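Local structure of acetyl-CoA acetyltransferase A (Ascaris suum, 6BJA) at residues A[284-289]-A[304-309]; A[318-323]-A[377-382]; A[53-58]-A[116-121]. The protein transfers an acetyl group from one acetyl-CoA to the carbon of another, probably giving acetoacetyl-CoA and coenzyme A in lipid metabolism. One frame throughout, in Å; residues are numbered along the deposited sequence.

Contact 1. Residues A[284-289]-A[304-309]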
loop_
_atom_site.group_PDB
_atom_site.type_symbol
_atom_site.label_atom_id
_atom_site.label_comp_id
_atom_site.label_asym_id
_atom_site.label_seq_id
_atom_site.Cartn_x
_atom_site.Cartn_y
_atom_site.Cartn_z
ATOM N N SER A 284 -45.887 -12.936 0.674
ATOM C CA SER A 284 -45.506 -12.682 -0.704
ATOM C C SER A 284 -44.261 -11.825 -0.762
ATOM O O SER A 284 -43.889 -11.181 0.232
ATOM C CB SER A 284 -46.652 -11.989 -1.450
ATOM O OG SER A 284 -46.421 -11.972 -2.849
ATOM N N TYR A 285 -43.627 -11.797 -1.930
ATOM C CA TYR A 285 -42.515 -10.895 -2.169
ATOM C C TYR A 285 -42.541 -10.451 -3.632
ATOM O O TYR A 285 -43.177 -11.088 -4.474
ATOM C CB TYR A 285 -41.184 -11.563 -1.821
ATOM C CG TYR A 285 -40.869 -12.747 -2.664
ATOM C CD1 TYR A 285 -40.270 -12.555 -3.889
ATOM C CD2 TYR A 285 -41.168 -14.036 -2.259
ATOM C CE1 TYR A 285 -39.973 -13.569 -4.685
ATOM C CE2 TYR A 285 -40.859 -15.110 -3.091
ATOM C CZ TYR A 285 -40.261 -14.839 -4.309
ATOM O OH TYR A 285 -39.909 -15.813 -5.217
ATOM N N ALA A 286 -41.846 -9.361 -3.917
ATOM C CA ALA A 286 -41.763 -8.836 -5.267
ATOM C C ALA A 286 -40.427 -8.155 -5.452
ATOM O O ALA A 286 -39.802 -7.694 -4.484
ATOM C CB ALA A 286 -42.892 -7.876 -5.530
ATOM N N GLU A 287 -39.996 -8.072 -6.711
ATOM C CA GLU A 287 -38.738 -7.452 -7.053
ATOM C C GLU A 287 -38.970 -6.596 -8.284
ATOM O O GLU A 287 -39.723 -6.991 -9.167
ATOM C CB GLU A 287 -37.668 -8.504 -7.326
ATOM C CG GLU A 287 -37.428 -9.469 -6.154
ATOM C CD GLU A 287 -36.541 -10.656 -6.517
ATOM O OE1 GLU A 287 -36.929 -11.447 -7.401
ATOM O OE2 GLU A 287 -35.473 -10.819 -5.898
ATOM N N ALA A 288 -38.341 -5.432 -8.315
ATOM C CA ALA A 288 -38.464 -4.509 -9.434
ATOM C C ALA A 288 -37.108 -3.986 -9.858
ATOM O O ALA A 288 -36.136 -4.018 -9.096
ATOM C CB ALA A 288 -39.366 -3.358 -9.063
ATOM N N GLY A 289 -37.029 -3.525 -11.095
ATOM C CA GLY A 289 -35.815 -2.898 -11.557
ATOM C C GLY A 289 -36.075 -1.753 -12.518
ATOM O O GLY A 289 -36.979 -1.817 -13.353
ATOM N N LYS A 304 -46.052 -1.907 -5.794
ATOM C CA LYS A 304 -47.237 -1.959 -6.654
ATOM C C LYS A 304 -47.465 -3.393 -7.141
ATOM O O LYS A 304 -48.584 -3.898 -7.100
ATOM C CB LYS A 304 -47.094 -0.986 -7.829
ATOM C CG LYS A 304 -47.263 0.445 -7.393
ATOM C CD LYS A 304 -47.010 1.432 -8.524
ATOM C CE LYS A 304 -47.015 2.837 -7.990
ATOM N NZ LYS A 304 -48.285 3.101 -7.258
ATOM N N GLN A 305 -46.383 -4.066 -7.521
ATOM C CA GLN A 305 -46.437 -5.458 -7.955
ATOM C C GLN A 305 -46.856 -6.362 -6.803
ATOM O O GLN A 305 -47.732 -7.204 -6.942
ATOM C CB GLN A 305 -45.080 -5.890 -8.503
ATOM C CG GLN A 305 -45.011 -7.330 -8.988
ATOM C CD GLN A 305 -46.060 -7.651 -10.034
ATOM O OE1 GLN A 305 -46.267 -6.887 -10.981
ATOM N NE2 GLN A 305 -46.735 -8.782 -9.864
ATOM N N LEU A 306 -46.237 -6.148 -5.650
ATOM C CA LEU A 306 -46.534 -6.927 -4.452
ATOM C C LEU A 306 -48.020 -6.887 -4.089
ATOM O O LEU A 306 -48.640 -7.913 -3.822
ATOM C CB LEU A 306 -45.696 -6.397 -3.290
ATOM C CG LEU A 306 -45.770 -7.118 -1.945
ATOM C CD1 LEU A 306 -45.133 -8.490 -2.033
ATOM C CD2 LEU A 306 -45.090 -6.295 -0.865
ATOM N N LEU A 307 -48.588 -5.686 -4.084
ATOM C CA LEU A 307 -49.975 -5.491 -3.677
ATOM C C LEU A 307 -50.928 -6.037 -4.742
ATOM O O LEU A 307 -51.923 -6.673 -4.412
ATOM C CB LEU A 307 -50.244 -4.012 -3.417
ATOM C CG LEU A 307 -49.516 -3.360 -2.240
ATOM C CD1 LEU A 307 -49.874 -1.881 -2.173
ATOM C CD2 LEU A 307 -49.879 -4.028 -0.932
ATOM N N SER A 308 -50.606 -5.796 -6.009
ATOM C CA SER A 308 -51.409 -6.306 -7.121
ATOM C C SER A 308 -51.565 -7.824 -7.063
ATOM O O SER A 308 -52.678 -8.340 -7.091
ATOM C CB SER A 308 -50.788 -5.916 -8.462
ATOM O OG SER A 308 -51.562 -6.440 -9.525
ATOM N N GLN A 309 -50.447 -8.533 -6.956
ATOM C CA GLN A 309 -50.469 -9.992 -6.968
ATOM C C GLN A 309 -51.100 -10.575 -5.711
ATOM O O GLN A 309 -51.473 -11.752 -5.683
ATOM C CB GLN A 309 -49.046 -10.538 -7.151
ATOM C CG GLN A 309 -48.099 -10.317 -5.978
ATOM C CD GLN A 309 -46.626 -10.522 -6.342
ATOM O OE1 GLN A 309 -46.240 -10.447 -7.511
ATOM N NE2 GLN A 309 -45.797 -10.775 -5.334
#

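Contact 2. Residues A[318-323]-A[377-382]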
loop_
_atom_site.group_PDB
_atom_site.type_symbol
_atom_site.label_atom_id
_atom_site.label_comp_id
_atom_site.label_asym_id
_atom_site.label_seq_id
_atom_site.Cartn_x
_atom_site.Cartn_y
_atom_site.Cartn_z
ATOM N N ALA A 318 -50.864 -1.991 7.581
ATOM C CA ALA A 318 -50.794 -1.247 8.828
ATOM C C ALA A 318 -49.516 -0.425 8.962
ATOM O O ALA A 318 -49.550 0.719 9.418
ATOM C CB ALA A 318 -50.919 -2.197 10.007
ATOM N N LEU A 319 -48.382 -1.034 8.618
ATOM C CA LEU A 319 -47.080 -0.407 8.781
ATOM C C LEU A 319 -46.189 -0.685 7.595
ATOM O O LEU A 319 -46.261 -1.753 7.001
ATOM C CB LEU A 319 -46.362 -0.914 10.029
ATOM C CG LEU A 319 -46.936 -0.506 11.375
ATOM C CD1 LEU A 319 -46.106 -1.212 12.457
ATOM C CD2 LEU A 319 -46.933 0.991 11.586
ATOM N N TRP A 320 -45.315 0.275 7.335
ATOM C CA TRP A 320 -44.349 0.220 6.249
ATOM C C TRP A 320 -42.961 0.427 6.792
ATOM O O TRP A 320 -42.761 1.260 7.675
ATOM C CB TRP A 320 -44.630 1.302 5.200
ATOM C CG TRP A 320 -45.974 1.240 4.617
ATOM C CD1 TRP A 320 -47.112 1.772 5.144
ATOM C CD2 TRP A 320 -46.347 0.641 3.373
ATOM N NE1 TRP A 320 -48.176 1.521 4.316
ATOM C CE2 TRP A 320 -47.738 0.819 3.229
ATOM C CE3 TRP A 320 -45.644 -0.062 2.389
ATOM C CZ2 TRP A 320 -48.431 0.349 2.109
ATOM C CZ3 TRP A 320 -46.335 -0.526 1.289
ATOM C CH2 TRP A 320 -47.715 -0.338 1.170
ATOM N N GLU A 321 -41.998 -0.329 6.244
ATOM C CA GLU A 321 -40.591 -0.005 6.389
ATOM C C GLU A 321 -40.028 0.250 5.006
ATOM O O GLU A 321 -40.048 -0.658 4.161
ATOM C CB GLU A 321 -39.796 -1.125 7.062
ATOM C CG GLU A 321 -40.001 -1.236 8.550
ATOM C CD GLU A 321 -39.319 -0.137 9.355
ATOM O OE1 GLU A 321 -38.160 0.214 9.062
ATOM O OE2 GLU A 321 -39.928 0.358 10.320
ATOM N N ILE A 322 -39.528 1.458 4.785
ATOM C CA ILE A 322 -38.814 1.790 3.543
ATOM C C ILE A 322 -37.407 2.159 3.941
ATOM O O ILE A 322 -37.189 3.074 4.719
ATOM C CB ILE A 322 -39.479 2.955 2.720
ATOM C CG1 ILE A 322 -38.611 3.365 1.533
ATOM C CG2 ILE A 322 -39.743 4.189 3.583
ATOM C CD1 ILE A 322 -38.429 2.281 0.510
ATOM N N ASN A 323 -36.419 1.405 3.468
ATOM C CA ASN A 323 -35.077 1.673 3.941
ATOM C C ASN A 323 -34.632 3.052 3.480
ATOM O O ASN A 323 -34.733 3.392 2.292
ATOM C CB ASN A 323 -34.079 0.606 3.480
ATOM C CG ASN A 323 -32.719 0.767 4.149
ATOM O OD1 ASN A 323 -31.682 0.896 3.485
ATOM N ND2 ASN A 323 -32.722 0.776 5.453
ATOM N N LEU A 377 -50.909 -6.440 8.787
ATOM C CA LEU A 377 -50.086 -6.642 7.597
ATOM C C LEU A 377 -49.033 -5.553 7.519
ATOM O O LEU A 377 -49.308 -4.388 7.777
ATOM C CB LEU A 377 -50.936 -6.630 6.324
ATOM C CG LEU A 377 -51.958 -7.756 6.182
ATOM C CD1 LEU A 377 -52.694 -7.588 4.865
ATOM C CD2 LEU A 377 -51.314 -9.135 6.282
ATOM N N GLY A 378 -47.811 -5.950 7.162
ATOM C CA GLY A 378 -46.744 -4.987 6.990
ATOM C C GLY A 378 -46.004 -5.242 5.679
ATOM O O GLY A 378 -45.970 -6.361 5.152
ATOM N N VAL A 379 -45.413 -4.181 5.147
ATOM C CA VAL A 379 -44.548 -4.275 3.978
ATOM C C VAL A 379 -43.193 -3.655 4.272
ATOM O O VAL A 379 -43.109 -2.543 4.790
ATOM C CB VAL A 379 -45.164 -3.585 2.743
ATOM C CG1 VAL A 379 -44.181 -3.608 1.546
ATOM C CG2 VAL A 379 -46.434 -4.271 2.361
ATOM N N ALA A 380 -42.130 -4.395 3.959
ATOM C CA ALA A 380 -40.782 -3.864 4.019
ATOM C C ALA A 380 -40.239 -3.808 2.601
ATOM O O ALA A 380 -40.354 -4.783 1.858
ATOM C CB ALA A 380 -39.891 -4.712 4.914
ATOM N N ALA A 381 -39.660 -2.664 2.249
ATOM C CA ALA A 381 -39.123 -2.437 0.907
ATOM C C ALA A 381 -37.771 -1.752 0.959
ATOM O O ALA A 381 -37.510 -0.928 1.829
ATOM C CB ALA A 381 -40.076 -1.629 0.104
ATOM N N ILE A 382 -36.889 -2.127 0.026
ATOM C CA ILE A 382 -35.528 -1.599 0.017
ATOM C C ILE A 382 -35.007 -1.504 -1.418
ATOM O O ILE A 382 -35.245 -2.404 -2.211
ATOM C CB ILE A 382 -34.598 -2.478 0.898
ATOM C CG1 ILE A 382 -33.206 -1.891 1.030
ATOM C CG2 ILE A 382 -34.586 -3.926 0.416
ATOM C CD1 ILE A 382 -32.471 -2.490 2.281
#

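Contact 3. Residues A[53-58]-A[116-121]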
loop_
_atom_site.group_PDB
_atom_site.type_symbol
_atom_site.label_atom_id
_atom_site.label_comp_id
_atom_site.label_asym_id
_atom_site.label_seq_id
_atom_site.Cartn_x
_atom_site.Cartn_y
_atom_site.Cartn_z
ATOM N N SER A 53 -29.048 -27.849 15.274
ATOM C CA SER A 53 -28.970 -29.025 14.413
ATOM C C SER A 53 -30.085 -29.092 13.393
ATOM O O SER A 53 -29.951 -29.817 12.403
ATOM C CB SER A 53 -29.003 -30.297 15.252
ATOM O OG SER A 53 -30.201 -30.364 16.003
ATOM N N ALA A 54 -31.161 -28.327 13.598
ATOM C CA ALA A 54 -32.305 -28.347 12.685
ATOM C C ALA A 54 -32.185 -27.367 11.515
ATOM O O ALA A 54 -32.989 -27.411 10.579
ATOM C CB ALA A 54 -33.563 -28.061 13.453
ATOM N N ILE A 55 -31.207 -26.472 11.583
ATOM C CA ILE A 55 -31.038 -25.452 10.549
ATOM C C ILE A 55 -30.401 -26.077 9.313
ATOM O O ILE A 55 -29.292 -26.605 9.399
ATOM C CB ILE A 55 -30.159 -24.294 11.040
ATOM C CG1 ILE A 55 -30.667 -23.721 12.372
ATOM C CG2 ILE A 55 -30.082 -23.213 9.950
ATOM C CD1 ILE A 55 -32.101 -23.203 12.351
ATOM N N GLU A 56 -31.091 -26.005 8.173
ATOM C CA GLU A 56 -30.686 -26.742 6.965
ATOM C C GLU A 56 -29.819 -25.934 6.000
ATOM O O GLU A 56 -29.047 -26.500 5.209
ATOM C CB GLU A 56 -31.923 -27.253 6.217
ATOM C CG GLU A 56 -32.689 -28.299 7.026
ATOM C CD GLU A 56 -34.102 -28.582 6.533
ATOM O OE1 GLU A 56 -34.584 -27.927 5.603
ATOM O OE2 GLU A 56 -34.749 -29.489 7.099
ATOM N N GLU A 57 -29.983 -24.617 6.045
ATOM C CA GLU A 57 -29.235 -23.670 5.217
ATOM C C GLU A 57 -28.985 -22.377 5.953
ATOM O O GLU A 57 -29.834 -21.945 6.727
ATOM C CB GLU A 57 -29.980 -23.271 3.941
ATOM C CG GLU A 57 -30.093 -24.287 2.904
ATOM C CD GLU A 57 -30.458 -23.678 1.542
ATOM O OE1 GLU A 57 -30.180 -22.467 1.288
ATOM O OE2 GLU A 57 -31.025 -24.426 0.728
ATOM N N THR A 58 -27.854 -21.747 5.644
ATOM C CA THR A 58 -27.494 -20.427 6.153
ATOM C C THR A 58 -27.242 -19.515 4.976
ATOM O O THR A 58 -26.350 -19.800 4.177
ATOM C CB THR A 58 -26.268 -20.521 7.018
ATOM O OG1 THR A 58 -26.545 -21.443 8.086
ATOM C CG2 THR A 58 -25.886 -19.168 7.607
ATOM N N ILE A 116 -36.373 -25.635 7.098
ATOM C CA ILE A 116 -35.892 -24.697 8.117
ATOM C C ILE A 116 -34.606 -24.039 7.638
ATOM O O ILE A 116 -33.649 -24.719 7.328
ATOM C CB ILE A 116 -35.608 -25.396 9.459
ATOM C CG1 ILE A 116 -36.859 -26.119 9.964
ATOM C CG2 ILE A 116 -35.134 -24.373 10.488
ATOM C CD1 ILE A 116 -36.568 -27.107 11.085
ATOM N N VAL A 117 -34.573 -22.709 7.576
ATOM C CA VAL A 117 -33.341 -22.039 7.204
ATOM C C VAL A 117 -33.131 -20.798 8.053
ATOM O O VAL A 117 -34.078 -20.295 8.671
ATOM C CB VAL A 117 -33.318 -21.618 5.720
ATOM C CG1 VAL A 117 -33.633 -22.803 4.782
ATOM C CG2 VAL A 117 -34.261 -20.520 5.474
ATOM N N VAL A 118 -31.890 -20.324 8.094
ATOM C CA VAL A 118 -31.618 -19.023 8.683
ATOM C C VAL A 118 -31.141 -18.078 7.576
ATOM O O VAL A 118 -30.268 -18.424 6.766
ATOM C CB VAL A 118 -30.596 -19.111 9.853
ATOM C CG1 VAL A 118 -29.192 -19.531 9.414
ATOM C CG2 VAL A 118 -30.580 -17.759 10.608
ATOM N N ALA A 119 -31.783 -16.910 7.509
ATOM C CA ALA A 119 -31.465 -15.884 6.531
ATOM C C ALA A 119 -31.039 -14.638 7.293
ATOM O O ALA A 119 -31.734 -14.203 8.217
ATOM C CB ALA A 119 -32.661 -15.610 5.665
ATOM N N LEU A 120 -29.910 -14.056 6.920
ATOM C CA LEU A 120 -29.388 -12.916 7.640
ATOM C C LEU A 120 -28.557 -11.997 6.758
ATOM O O LEU A 120 -28.264 -12.301 5.601
ATOM C CB LEU A 120 -28.543 -13.407 8.826
ATOM C CG LEU A 120 -27.291 -14.200 8.485
ATOM C CD1 LEU A 120 -26.112 -13.696 9.267
ATOM C CD2 LEU A 120 -27.528 -15.682 8.698
ATOM N N GLY A 121 -28.136 -10.893 7.358
ATOM C CA GLY A 121 -27.200 -9.988 6.733
ATOM C C GLY A 121 -26.252 -9.483 7.794
ATOM O O GLY A 121 -26.626 -9.355 8.961
#

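Contact 1. Residues A[284-289]-A[304-309]
Gln309, on helix 298-310, reaches across to strand 280-289 and holds Ser284 and Tyr285 with one amide nitrogen. Its CG sits between the backbone N and the carbonyl carbon (chi1 69°), and beyond CG the chain is extended. From CB, which has no close partner on the strand, it runs to CG, 3.9 Å from Ser284 OG, and then to CD, which lies near both Ser284 OG and Tyr285 O. At the tip NE2 gives two hydrogen bonds: one to Ser284 OG at 2.8 Å, tilted from the Gln309 amide plane, and one to the backbone carbonyl Tyr285 O, also at 2.8 Å. The second acceptor lies in the amide plane of Gln309, while NE2 itself stands above the carbonyl plane of Tyr285, 50° out of it. OE1, the other end of the amide, accepts a nearly straight bond from Gln305 NE2 one helical turn earlier, 176° at the hydrogen.

Beside this polar grip, Ala286 points its CB at the helix and meets Leu306 CB at 3.9 Å, with Gln305 CG alongside at 4.1 Å. Leu306 CD1 lies against the strand backbone, 3.6 Å from Tyr285 CA. The Tyr285 side chain points away, against helix 97-110, and its ring stacks edge-to-face with Tyr113 of the second subunit.

A strand and the helix that follows it thus pack together in the C-terminal half of the thiolase fold, away from the catalytic residues. Both ends of the Gln309 amide are engaged, which fixes its flip and ties exposed side chains of the helix to the strand by neutral hydrogen bonds, while small Ala286 lets the helix backbone come close.

Contact 2. Residues A[318-323]-A[377-382]
Strands 319-322 and 377-382 run parallel, their short axes 10° apart, Ala318 N bonding to Leu377 O before regular pairing in which Val379 and Ala381 each give N-H and accept in turn, as from Ala381 N to Glu321 O at 2.8 Å. Trp320 and Val379 lie side by side on one face, pointing the same way; CE3 and CZ3 of the indole each come within 3.6 Å of Val379 CB, an oblique approach. Ile322 follows on that face, its second torsion (chi2 64°) placing CD1 3.6 Å from Ala381 O. This face is covered by helix 298-310. On the other, Glu321 CB meets Ala380 CB at 4.2 Å beneath helix 357-371. At the C-terminal end Asn323 and Ile382 also lie side by side, with Asn323 CB 3.6 Å from Ile382 CG1 and OD1 3.7 Å from Ile382 CD1. Asn323 touches His355, the predicted proton acceptor, and Cys383, predicted likewise, directly follows Ile382. A parallel pair within a mixed sheet, with helices on both faces and the predicted catalytic residues near the C-terminal ends, fits the layered alpha-beta-alpha-beta-alpha thiolase fold; Asn323 belongs to the Asn-Glu-Ala-Phe sequence found in this family.

Contact 3. Residues A[53-58]-A[116-121]
Ile116 fits under the turn formed by residues 54-56, and Ile55 crosses it at about a right angle, CD1 of Ile55 lying 3.7 Å from Ile116 CG2. Ile116 CD1 reaches the methyl of Ala54, and its CB sits 3.5 Å from the carbonyl Ala54 O. The other branch of Ile55, CG2, is anti to the backbone N and leans on Val118 CG1 at 3.8 Å. Val118 holds CG1 between its backbone N and carbonyl carbon (chi1 66°), where that methyl also packs against Thr58: the two side chains lie side by side, with OG1 and CG2 of Thr58 both on CG1. Farther along, Thr58 CG2 touches Leu120 CD2 at 4.0 Å. Glu57 CB and Val117 CG1 meet apart from this group, on the opposite face of the sheet.

Backbone bonds frame the apolar patch. Glu56 N donates to Ile116 O at 3.0 Å, and Val118 N donates to Glu57 O, also at 3.0 Å and nearly straight at 171°. Glu57 N is buried without a partner. At the polar edge the extended Glu56 chain carries its carboxylate to the start of strand 116-124; OE1 takes a weak bond from Ile116 N at 3.3 Å and a further one from Arg115 N, so two successive backbone N-H groups converge on one oxygen. Glu57 OE2 makes a salt bridge with Arg114, and Thr58 OG1 pairs with Ser77 OG.

The pair belongs to the N-terminal half of the thiolase fold. Strand 57-61 lies between 116-124 and 87-92, parallel to both, while strand 257-267 lines the far edge of 116-124; helix 33-48 packs on Ile55 through Ile45 and on Leu120 through Thr41.

Overall arrangement
Contact 1 and contact 2 are neighbours in the C-terminal domain, their centres about 12 Å apart. Helix 298-310 of contact 1 covers one face of contact 2: Leu306 CD2 packs on Val379 CG1 at 3.7 Å, and Leu307 CD1 approaches Trp320 CH2. Contact 3 belongs to the N-terminal domain, with its centre about 25 Å from that of contact 1 and about 23 Å from that of contact 2, touching neither. In the C-terminal half, strand 319-322 of contact 2 is the outermost strand within the chain. Contact 2 alone adjoins the active site, the Asn323 side chain lying about 3 Å from that of His355, the predicted proton acceptor, and about 7 Å from bound coenzyme A.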